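Local coordinates for protein amorpha-4,11-diene synthase (Artemisia annua, PDB 4GAX) that probably cyclises farnesyl diphosphate to a sesquiterpene, with amorpha-4,11-diene or alpha-bisabolol as the likely type of product, at residues 421-426 with 523-528; 119-124 with 161-166; 336-341 with 356-361. All blocks are in the same frame, centred on the assembly; numbering follows the deposited sequence.

The contacts span an all-helical, single-chain sesquiterpene synthase. Interaction 1 joins two helices of the class I terpene synthase domain, its centre about 8 Å from that of the chain. Interaction 3 lies further out in the same domain. Its centre is about 23 Å from that of interaction 1, yet the nearest atoms are about 4 Å apart. Both contact helix 299-322, which carries the aspartate-rich DDIYD sequence, in this family the usual magnesium-binding motif. Interaction 2 belongs to the N-terminal domain. Its centre is about 27 Å from that of interaction 1, with nearest atoms about 13 Å apart, and about 50 Å from that of interaction 3, on the opposite side of the chain's centre.

Interaction 1. Residues 421-426 with 523-528; sequences LLTTTC and VAVINL
Helix 421-426 and helix 523-528 run in roughly opposite directions, at 145°, and their axes come no nearer than 10.1 Å. At that spacing the backbones stay apart, and side chains fill the gap. The main bump is the CD1 methyl of Leu-528. It enters the groove between Leu-422 and Cys-426, which stand one turn apart on the other helix. Leu-528 CD1 meets Leu-422 CB at 4.2 Å on one wall. The same Leu-528 CD1 meets Cys-426 SG at 4.1 Å on the other. The sulfur is itself a bump in the return direction. It reaches between Leu-528 and Ala-524, and Cys-426 SG lies 4.3 Å from the CB of Ala-524. Ala-524 has only a methyl, so the hollow can take the sulfur.

A second touch lies beside this set. CG2 of Thr-423 meets CG2 of Val-525 at 3.8 Å, methyl to methyl, where the two side chains cross obliquely. The threonine methyl is anti to its backbone N (OG1 chi1 -63°). That rotation leaves OG1 to bond the carbonyl of Ala-419, one turn back. Helix 282-292 adds Trp-288 and Ser-292 against Leu-528. Helix 447-461 adds Leu-449 against Thr-423 and Leu-448 against Val-525.

Both helices belong to the alpha-helical class I terpene synthase fold. Helix 419-429 packs against both helix 519-535 and helix 299-322, the latter bearing the aspartate-rich sequence that in this family usually binds magnesium. All six touching residues are buried, and no hydrogen bond crosses between the segments. The contact therefore rests on dispersion and the exclusion of water, so across it matching shapes, not directional bonds, decide the fit.

Interaction 2. Residues 119-124 with 161-166; sequences RSSLWF and LELYEA
The first turn of helix 120-129, residues 120-124, runs beside helix 161-166 in nearly the same direction, at 26°, with the axes 8.2 Å apart. The closest backbone point is Ser-121 CA to Leu-163 CA, 5.1 Å. The small serine allows this approach. Ser-121 CB rests on the carbonyl O of Glu-162 at 3.5 Å, while OG lies against CA and CB of Leu-163. A water donates to Glu-162 O at 2.7 Å and more weakly to Ser-121 O, so it bridges the two backbones.

Arg-119 holds the N-cap position before its helix. Its bent chain brings the guanidinium to the extended Glu-162 in a salt bridge. Arg-119 NH2 bonds Glu-162 OE2 at 2.6 Å with an N-H...O angle of 148°, and Arg-119 NE adds a weak bond to it at 3.1 Å. Both nitrogens share OE2, and the planes are 55° apart, so this is not a flat two-oxygen pair. Arg-119 NH2 also bridges to Glu-158, which places two carboxylates around one cation. These helices belong to the N-terminal domain of plant terpene synthases, an all-helical array related to the six-hairpin folds. OE1 of Glu-162 weakly accepts from a second water, which in turn takes the N-H of Ser-121 at 3.0 Å. An alanine in place of Glu-162 would remove both arginine bonds and this water link, and would probably loosen the start of helix 120-129.

Further along, CD2 of Phe-124 touches the methyl of Ala-166. The ring turns its edge to that carbonyl, Phe-124 CE2 to Ala-166 O being 3.6 Å, while Phe-139 meets the same ring edge-to-face.

Interaction 3. Residues 336-341 with 356-361; sequences ERWSIT and LFMDTY
Trp-338 is the first residue beyond helix 325-337 and has a positive phi. Trp-338 CA already touches the methyl CE of Met-358, at 3.6 Å. From CB the side chain runs with CG anti to the backbone N, and this brings the indole to helix 356-361. CG, CD1, CD2 and CE2 all lie under Met-358. The Met-358 chain bends at chi2 and chi3, placing its end over the five-membered ring. Met-358 CE stands 3.8 Å from the centroid of that Trp-338 ring, 12° off the normal, a CH-pi contact. Met-358 SD follows at 4.3 Å from the same Trp-338 centroid, a Met-aromatic contact. CE3, CZ3 and CH2 run on beneath Phe-357, on the same face as the methionine methyl. Trp-338 CH2 and Phe-357 CZ are 3.6 Å apart. Phe-357 presents its edge to the indole in a T-shaped pair, the Phe-357 ring and the six-membered ring of Trp-338 standing at 70°.

At the tip the roles reverse. The edge of Trp-338 points to the face of Tyr-361, with planes at 68°. Trp-338 CZ2 meets Tyr-361 CG at 3.6 Å, and CH2 lies over the centre of the tyrosine ring. CD2 of Tyr-361 in turn lies over the face of Phe-357, so the three rings form one aromatic cluster. At the outer side, Ile-340 CD1 lies 4.1 Å from Met-358 CB.

Val-384 of helix 374-399 touches the side chains of Trp-338, Phe-357 and Tyr-361, and Lys-381 makes a cation-pi contact with Trp-338. The contact joins the turn after helix 325-337 to helix 351-370 within the class I domain. No hydrogen bond crosses between the segments. The indole face receives C-H groups, the indole edge supplies them, and the nearby lysine charge would probably polarise the ring further.

Interaction 1. Residues 421-426 with 523-528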
# COMPACT_ATOMS: atom_id res chain seq x y z
N LEU A 421 13.67 1.26 -5.06
CA LEU A 421 14.31 0.58 -3.93
C LEU A 421 13.31 -0.24 -3.10
O LEU A 421 13.54 -1.42 -2.82
CB LEU A 421 15.06 1.60 -3.05
CG LEU A 421 15.72 1.04 -1.79
CD1 LEU A 421 16.69 -0.07 -2.15
CD2 LEU A 421 16.46 2.13 -1.03
N LEU A 422 12.19 0.38 -2.74
CA LEU A 422 11.15 -0.32 -1.99
C LEU A 422 10.62 -1.52 -2.76
O LEU A 422 10.35 -2.56 -2.16
CB LEU A 422 10.00 0.62 -1.62
CG LEU A 422 10.39 1.79 -0.70
CD1 LEU A 422 9.16 2.61 -0.33
CD2 LEU A 422 11.11 1.29 0.56
N THR A 423 10.45 -1.37 -4.07
CA THR A 423 9.96 -2.48 -4.89
C THR A 423 10.94 -3.65 -4.88
O THR A 423 10.57 -4.80 -4.63
CB THR A 423 9.74 -2.05 -6.36
OG1 THR A 423 8.73 -1.04 -6.43
CG2 THR A 423 9.31 -3.25 -7.22
N THR A 424 12.20 -3.36 -5.16
CA THR A 424 13.18 -4.43 -5.18
C THR A 424 13.51 -4.96 -3.78
O THR A 424 13.99 -6.10 -3.65
CB THR A 424 14.45 -4.02 -5.95
OG1 THR A 424 15.01 -2.85 -5.34
CG2 THR A 424 14.11 -3.72 -7.42
N THR A 425 13.27 -4.16 -2.75
CA THR A 425 13.45 -4.66 -1.38
C THR A 425 12.38 -5.72 -1.12
O THR A 425 12.63 -6.73 -0.43
CB THR A 425 13.34 -3.56 -0.31
OG1 THR A 425 14.40 -2.61 -0.49
CG2 THR A 425 13.45 -4.16 1.09
N CYS A 426 11.19 -5.51 -1.69
CA CYS A 426 10.15 -6.55 -1.65
C CYS A 426 10.57 -7.80 -2.42
O CYS A 426 10.24 -8.93 -2.02
CB CYS A 426 8.82 -6.04 -2.21
SG CYS A 426 7.97 -4.91 -1.07
N VAL A 523 0.93 -7.02 -6.35
CA VAL A 523 0.01 -6.65 -5.28
C VAL A 523 0.77 -5.81 -4.26
O VAL A 523 0.26 -4.80 -3.77
CB VAL A 523 -0.64 -7.90 -4.62
CG1 VAL A 523 -1.33 -7.54 -3.28
CG2 VAL A 523 -1.64 -8.57 -5.59
N ALA A 524 2.01 -6.22 -3.95
CA ALA A 524 2.86 -5.46 -3.03
C ALA A 524 3.11 -4.06 -3.56
O ALA A 524 3.03 -3.10 -2.81
CB ALA A 524 4.20 -6.18 -2.81
N VAL A 525 3.43 -3.96 -4.85
CA VAL A 525 3.67 -2.66 -5.45
C VAL A 525 2.42 -1.78 -5.34
O VAL A 525 2.52 -0.62 -4.95
CB VAL A 525 4.09 -2.76 -6.94
CG1 VAL A 525 4.08 -1.37 -7.60
CG2 VAL A 525 5.49 -3.41 -7.07
N ILE A 526 1.25 -2.33 -5.67
CA ILE A 526 0.04 -1.50 -5.69
C ILE A 526 -0.31 -1.04 -4.27
O ILE A 526 -0.80 0.07 -4.08
CB ILE A 526 -1.17 -2.18 -6.40
CG1 ILE A 526 -2.24 -1.14 -6.75
CG2 ILE A 526 -1.83 -3.27 -5.52
CD1 ILE A 526 -1.80 -0.16 -7.81
N ASN A 527 -0.01 -1.88 -3.28
CA ASN A 527 -0.30 -1.50 -1.89
C ASN A 527 0.61 -0.35 -1.49
O ASN A 527 0.17 0.62 -0.88
CB ASN A 527 -0.11 -2.69 -0.94
CG ASN A 527 -1.18 -3.76 -1.11
OD1 ASN A 527 -2.27 -3.51 -1.66
ND2 ASN A 527 -0.88 -4.97 -0.63
N LEU A 528 1.89 -0.45 -1.86
CA LEU A 528 2.83 0.63 -1.55
C LEU A 528 2.43 1.93 -2.23
O LEU A 528 2.63 3.01 -1.68
CB LEU A 528 4.27 0.25 -1.92
CG LEU A 528 4.88 -0.80 -0.98
CD1 LEU A 528 6.24 -1.27 -1.50
CD2 LEU A 528 5.02 -0.25 0.44

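Interaction 2. Residues 119-124 with 161-166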
# COMPACT_ATOMS: atom_id res chain seq x y z
N ARG A 119 -25.02 -8.19 -9.34
CA ARG A 119 -23.65 -7.96 -8.91
C ARG A 119 -22.72 -7.69 -10.09
O ARG A 119 -21.55 -8.09 -10.08
CB ARG A 119 -23.13 -9.16 -8.09
CG ARG A 119 -24.19 -9.79 -7.19
CD ARG A 119 -23.77 -9.91 -5.76
NE ARG A 119 -23.94 -8.66 -5.05
CZ ARG A 119 -24.62 -8.52 -3.92
NH1 ARG A 119 -25.22 -9.57 -3.36
NH2 ARG A 119 -24.71 -7.33 -3.36
N SER A 120 -23.23 -7.01 -11.11
CA SER A 120 -22.38 -6.68 -12.25
C SER A 120 -21.27 -5.70 -11.83
O SER A 120 -20.11 -5.87 -12.24
CB SER A 120 -23.20 -6.19 -13.47
OG SER A 120 -24.09 -5.16 -13.13
N SER A 121 -21.59 -4.70 -11.01
CA SER A 121 -20.57 -3.77 -10.52
C SER A 121 -19.51 -4.48 -9.67
O SER A 121 -18.31 -4.16 -9.72
CB SER A 121 -21.22 -2.65 -9.71
OG SER A 121 -22.06 -1.86 -10.54
N LEU A 122 -19.96 -5.44 -8.87
CA LEU A 122 -19.04 -6.20 -8.02
C LEU A 122 -18.17 -7.10 -8.88
O LEU A 122 -16.96 -7.22 -8.66
CB LEU A 122 -19.83 -7.03 -6.99
CG LEU A 122 -18.97 -7.96 -6.12
CD1 LEU A 122 -17.95 -7.13 -5.33
CD2 LEU A 122 -19.83 -8.80 -5.20
N TRP A 123 -18.77 -7.72 -9.89
CA TRP A 123 -18.01 -8.59 -10.78
C TRP A 123 -16.87 -7.80 -11.41
O TRP A 123 -15.73 -8.26 -11.43
CB TRP A 123 -18.92 -9.17 -11.86
CG TRP A 123 -18.17 -9.74 -13.04
CD1 TRP A 123 -17.62 -10.98 -13.14
CD2 TRP A 123 -17.90 -9.08 -14.30
NE1 TRP A 123 -17.03 -11.15 -14.38
CE2 TRP A 123 -17.18 -9.99 -15.10
CE3 TRP A 123 -18.20 -7.81 -14.81
CZ2 TRP A 123 -16.77 -9.69 -16.40
CZ3 TRP A 123 -17.78 -7.50 -16.10
CH2 TRP A 123 -17.08 -8.44 -16.88
N PHE A 124 -17.19 -6.59 -11.88
CA PHE A 124 -16.22 -5.77 -12.59
C PHE A 124 -15.02 -5.47 -11.70
O PHE A 124 -13.86 -5.63 -12.11
CB PHE A 124 -16.90 -4.47 -13.05
CG PHE A 124 -15.97 -3.46 -13.65
CD1 PHE A 124 -15.63 -3.52 -14.99
CD2 PHE A 124 -15.47 -2.42 -12.88
CE1 PHE A 124 -14.78 -2.56 -15.56
CE2 PHE A 124 -14.65 -1.45 -13.43
CZ PHE A 124 -14.29 -1.53 -14.78
N LEU A 161 -23.66 1.75 -4.04
CA LEU A 161 -22.34 1.62 -3.43
C LEU A 161 -21.42 0.71 -4.22
O LEU A 161 -20.23 1.01 -4.36
CB LEU A 161 -22.47 1.11 -1.99
CG LEU A 161 -22.38 2.13 -0.88
CD1 LEU A 161 -22.56 1.42 0.46
CD2 LEU A 161 -21.03 2.85 -0.94
N GLU A 162 -21.94 -0.42 -4.71
CA GLU A 162 -21.11 -1.33 -5.51
C GLU A 162 -20.62 -0.64 -6.77
O GLU A 162 -19.49 -0.86 -7.23
CB GLU A 162 -21.86 -2.62 -5.88
CG GLU A 162 -22.09 -3.58 -4.72
CD GLU A 162 -22.81 -4.87 -5.15
OE1 GLU A 162 -23.34 -4.92 -6.29
OE2 GLU A 162 -22.82 -5.84 -4.36
N LEU A 163 -21.47 0.20 -7.36
CA LEU A 163 -21.11 0.90 -8.58
C LEU A 163 -20.05 1.96 -8.29
O LEU A 163 -19.06 2.10 -9.04
CB LEU A 163 -22.35 1.56 -9.21
CG LEU A 163 -22.10 2.49 -10.39
CD1 LEU A 163 -21.44 1.76 -11.57
CD2 LEU A 163 -23.43 3.12 -10.82
N TYR A 164 -20.24 2.68 -7.20
CA TYR A 164 -19.26 3.67 -6.77
C TYR A 164 -17.88 3.01 -6.60
O TYR A 164 -16.87 3.49 -7.13
CB TYR A 164 -19.71 4.35 -5.48
CG TYR A 164 -18.63 5.17 -4.81
CD1 TYR A 164 -18.37 6.48 -5.20
CD2 TYR A 164 -17.87 4.62 -3.78
CE1 TYR A 164 -17.34 7.23 -4.56
CE2 TYR A 164 -16.85 5.36 -3.14
CZ TYR A 164 -16.60 6.66 -3.54
OH TYR A 164 -15.59 7.37 -2.90
N GLU A 165 -17.85 1.89 -5.90
CA GLU A 165 -16.57 1.21 -5.66
C GLU A 165 -15.93 0.77 -6.97
O GLU A 165 -14.70 0.86 -7.11
CB GLU A 165 -16.72 0.03 -4.69
CG GLU A 165 -17.26 0.39 -3.31
CD GLU A 165 -16.28 1.22 -2.47
OE1 GLU A 165 -15.22 1.64 -3.01
OE2 GLU A 165 -16.56 1.46 -1.27
N ALA A 166 -16.74 0.30 -7.92
CA ALA A 166 -16.21 -0.09 -9.23
C ALA A 166 -15.49 1.06 -9.96
O ALA A 166 -14.48 0.83 -10.68
CB ALA A 166 -17.31 -0.65 -10.10
O HOH W 1 -18.06 -3.03 -6.61
O HOH W 2 -24.18 -4.32 -9.56

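Interaction 3. Residues 336-341 with 356-361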
# COMPACT_ATOMS: atom_id res chain seq x y z
N GLU A 336 29.29 2.37 -3.05
CA GLU A 336 29.70 1.69 -4.28
C GLU A 336 30.63 0.52 -3.97
O GLU A 336 30.54 -0.53 -4.61
CB GLU A 336 30.40 2.65 -5.25
CG GLU A 336 29.53 3.75 -5.83
CD GLU A 336 28.47 3.25 -6.80
OE1 GLU A 336 28.41 2.03 -7.08
OE2 GLU A 336 27.68 4.09 -7.30
N ARG A 337 31.51 0.72 -3.00
CA ARG A 337 32.48 -0.30 -2.61
C ARG A 337 31.81 -1.48 -1.91
O ARG A 337 32.20 -2.62 -2.12
CB ARG A 337 33.57 0.31 -1.72
CG ARG A 337 34.97 -0.17 -2.03
CD ARG A 337 36.02 0.78 -1.46
NE ARG A 337 36.49 1.75 -2.45
CZ ARG A 337 37.59 1.59 -3.18
NH1 ARG A 337 38.33 0.50 -3.03
NH2 ARG A 337 37.94 2.52 -4.06
N TRP A 338 30.80 -1.18 -1.09
CA TRP A 338 29.98 -2.21 -0.45
C TRP A 338 30.86 -3.24 0.25
O TRP A 338 30.87 -4.42 -0.12
CB TRP A 338 29.09 -2.90 -1.49
CG TRP A 338 27.86 -3.57 -0.92
CD1 TRP A 338 27.81 -4.77 -0.28
CD2 TRP A 338 26.51 -3.08 -0.98
NE1 TRP A 338 26.51 -5.06 0.07
CE2 TRP A 338 25.69 -4.04 -0.34
CE3 TRP A 338 25.92 -1.93 -1.51
CZ2 TRP A 338 24.30 -3.88 -0.22
CZ3 TRP A 338 24.53 -1.77 -1.39
CH2 TRP A 338 23.74 -2.74 -0.75
N SER A 339 31.60 -2.78 1.25
CA SER A 339 32.45 -3.67 2.04
C SER A 339 32.84 -3.01 3.34
O SER A 339 33.19 -1.82 3.36
CB SER A 339 33.72 -4.06 1.27
OG SER A 339 34.62 -4.73 2.14
N ILE A 340 32.81 -3.78 4.42
CA ILE A 340 33.15 -3.25 5.73
C ILE A 340 34.62 -2.83 5.81
O ILE A 340 34.99 -2.02 6.67
CB ILE A 340 32.81 -4.27 6.84
CG1 ILE A 340 32.62 -3.54 8.17
CG2 ILE A 340 33.87 -5.37 6.94
CD1 ILE A 340 31.55 -2.46 8.11
N THR A 341 35.44 -3.35 4.90
CA THR A 341 36.87 -3.06 4.92
C THR A 341 37.18 -1.60 4.63
O THR A 341 38.24 -1.10 5.01
CB THR A 341 37.65 -3.92 3.90
OG1 THR A 341 37.42 -3.41 2.58
CG2 THR A 341 37.22 -5.38 3.99
N LEU A 356 25.68 -0.45 10.44
CA LEU A 356 24.31 -0.98 10.50
C LEU A 356 23.85 -1.42 9.12
O LEU A 356 23.24 -2.49 8.97
CB LEU A 356 23.33 0.08 11.04
CG LEU A 356 21.91 -0.41 11.30
CD1 LEU A 356 21.87 -1.28 12.56
CD2 LEU A 356 20.94 0.77 11.43
N PHE A 357 24.13 -0.59 8.13
CA PHE A 357 23.78 -0.87 6.74
C PHE A 357 24.46 -2.16 6.25
O PHE A 357 23.81 -3.05 5.71
CB PHE A 357 24.21 0.32 5.88
CG PHE A 357 23.98 0.14 4.40
CD1 PHE A 357 22.84 0.65 3.79
CD2 PHE A 357 24.93 -0.47 3.60
CE1 PHE A 357 22.65 0.52 2.43
CE2 PHE A 357 24.73 -0.61 2.24
CZ PHE A 357 23.59 -0.12 1.65
N MET A 358 25.77 -2.26 6.44
CA MET A 358 26.51 -3.41 5.94
C MET A 358 26.08 -4.70 6.64
O MET A 358 25.93 -5.73 5.98
CB MET A 358 28.03 -3.20 6.06
CG MET A 358 28.61 -2.31 4.97
SD MET A 358 28.49 -3.07 3.33
CE MET A 358 27.78 -1.76 2.39
N ASP A 359 25.88 -4.63 7.96
CA ASP A 359 25.42 -5.79 8.74
C ASP A 359 24.05 -6.23 8.29
O ASP A 359 23.74 -7.43 8.27
CB ASP A 359 25.33 -5.44 10.24
CG ASP A 359 26.68 -5.44 10.94
OD1 ASP A 359 27.71 -5.78 10.31
OD2 ASP A 359 26.71 -5.10 12.14
N THR A 360 23.19 -5.27 7.97
CA THR A 360 21.83 -5.59 7.59
C THR A 360 21.79 -6.28 6.22
O THR A 360 21.15 -7.33 6.04
CB THR A 360 20.95 -4.32 7.58
OG1 THR A 360 20.93 -3.73 8.89
CG2 THR A 360 19.54 -4.64 7.15
N TYR A 361 22.49 -5.70 5.25
CA TYR A 361 22.52 -6.32 3.93
C TYR A 361 23.33 -7.61 3.89
O TYR A 361 22.97 -8.53 3.16
CB TYR A 361 23.01 -5.33 2.86
CG TYR A 361 21.88 -4.48 2.37
CD1 TYR A 361 20.99 -4.98 1.42
CD2 TYR A 361 21.66 -3.21 2.88
CE1 TYR A 361 19.93 -4.22 0.98
CE2 TYR A 361 20.59 -2.44 2.44
CZ TYR A 361 19.73 -2.94 1.49
OH TYR A 361 18.67 -2.18 1.04